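Local coordinates for hypothetical protein Atu0240 (Agrobacterium tumefaciens str. C58, PDB 2GAX), which is of unknown function but belongs to the DUF2000 family, probably related to the type 2 peptidyl-tRNA hydrolases, at residues S28-V31 / A32-G35. Residues are numbered along the deposited sequence; the frame is centred on the assembly and turned at random.
Sequences SGIV and AQTG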
loop_
_atom_site.group_PDB
_atom_site.type_symbol
_atom_site.label_atom_id
_atom_site.label_comp_id
_atom_site.label_asym_id
_atom_site.label_seq_id
_atom_site.Cartn_x
_atom_site.Cartn_y
_atom_site.Cartn_z
ATOM N N SER A 28 4.696 0.790 -5.506
ATOM C CA SER A 28 5.678 0.114 -6.377
ATOM C C SER A 28 5.450 -1.400 -6.330
ATOM O O SER A 28 5.564 -2.104 -7.360
ATOM C CB SER A 28 7.120 0.514 -6.013
ATOM O OG SER A 28 7.576 -0.078 -4.816
ATOM N N GLY A 29 5.119 -1.897 -5.134
ATOM C CA GLY A 29 4.767 -3.326 -4.946
ATOM C C GLY A 29 3.469 -3.705 -5.641
ATOM O O GLY A 29 3.345 -4.801 -6.219
ATOM N N ILE A 30 2.485 -2.815 -5.568
ATOM C CA ILE A 30 1.197 -3.045 -6.234
ATOM C C ILE A 30 1.369 -3.186 -7.749
ATOM O O ILE A 30 0.808 -4.090 -8.359
ATOM C CB ILE A 30 0.172 -1.947 -5.846
ATOM C CG1 ILE A 30 -0.123 -2.031 -4.349
ATOM C CG2 ILE A 30 -1.113 -1.968 -6.735
ATOM C CD1 ILE A 30 -0.969 -3.229 -3.899
ATOM N N VAL A 31 2.179 -2.316 -8.346
ATOM C CA VAL A 31 2.439 -2.390 -9.787
ATOM C C VAL A 31 3.234 -3.649 -10.154
ATOM O O VAL A 31 2.886 -4.352 -11.135
ATOM C CB VAL A 31 3.097 -1.096 -10.306
ATOM C CG1 VAL A 31 3.396 -1.203 -11.778
ATOM C CG2 VAL A 31 2.160 0.084 -10.058
ATOM N N ALA A 32 4.256 -3.968 -9.349
ATOM C CA ALA A 32 5.067 -5.176 -9.564
ATOM C C ALA A 32 4.174 -6.421 -9.580
ATOM O O ALA A 32 4.348 -7.290 -10.431
ATOM C CB ALA A 32 6.144 -5.315 -8.477
ATOM N N GLN A 33 3.210 -6.464 -8.660
ATOM C CA GLN A 33 2.265 -7.577 -8.509
ATOM C C GLN A 33 1.254 -7.684 -9.666
ATOM O O GLN A 33 0.861 -8.795 -10.053
ATOM C CB GLN A 33 1.507 -7.412 -7.186
ATOM C CG GLN A 33 0.514 -8.513 -6.849
ATOM C CD GLN A 33 -0.220 -8.225 -5.554
ATOM O OE1 GLN A 33 -0.506 -7.068 -5.234
ATOM N NE2 GLN A 33 -0.512 -9.274 -4.795
ATOM N N THR A 34 0.809 -6.535 -10.180
ATOM C CA THR A 34 -0.218 -6.504 -11.239
ATOM C C THR A 34 0.133 -5.456 -12.294
ATOM O O THR A 34 -0.407 -4.345 -12.288
ATOM C CB THR A 34 -1.632 -6.239 -10.668
ATOM O OG1 THR A 34 -1.894 -7.127 -9.579
ATOM C CG2 THR A 34 -2.713 -6.447 -11.733
ATOM N N GLY A 35 1.046 -5.816 -13.193
ATOM C CA GLY A 35 1.497 -4.913 -14.254
ATOM C C GLY A 35 0.373 -4.499 -15.187
ATOM O O GLY A 35 0.466 -3.489 -15.861
HETATM O O HOH W 1 -1.458 -5.641 -7.395
#
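The methyl of Ala32, on an exposed part of the last helical turn, rests against the carbonyl oxygens one turn back, with CB 3.4 Å from Ser28 O and 3.6 Å from Gly29 O. The CB of Val31 points away from 32-35, and the side chain touches Ile37 and Ile38 in the loop that follows the helix. Beneath these side chains the main-chain ladder is regular at first: Ala32 N donates to Ser28 O, and Gln33 N to Gly29 O at 3.0 Å, with an N-H...O angle of 153°. The next rung, from Thr34 N to Ile30 O, is still 3.0 Å but more bent, at 142°, and the same N-H also reaches Val31 O in a weak 3.2 Å bond. Thr34 is the first residue to leave helical backbone angles, and its N-H is divided between the carbonyls four and three residues back as the chain leaves the helix. The turn closes helix 16-33, which follows strand 4-11 of the mixed sheet and lies against that sheet: Ile30, buried, packs on Ala116 of strand 112-120, and Thr34 touches Arg118 of the same strand. Ile30 O takes a second donor, a water 2.9 Å away that also donates to Gln33 OE1 and accepts from Thr34 OG1 at 2.7 Å, linking the Ile30 carbonyl to the side chains of Gln33 and Thr34. With CG anti to the backbone N (chi1 -178°) and the chain extended beyond it, the Gln33 side chain slants past that of Ile30, OE1 lying a loose 4.1 Å from Ile30 CD1. NE2 of the same amide is hydrogen-bonded to Thr81 O, which with the water gives both polar atoms of the amide a partner.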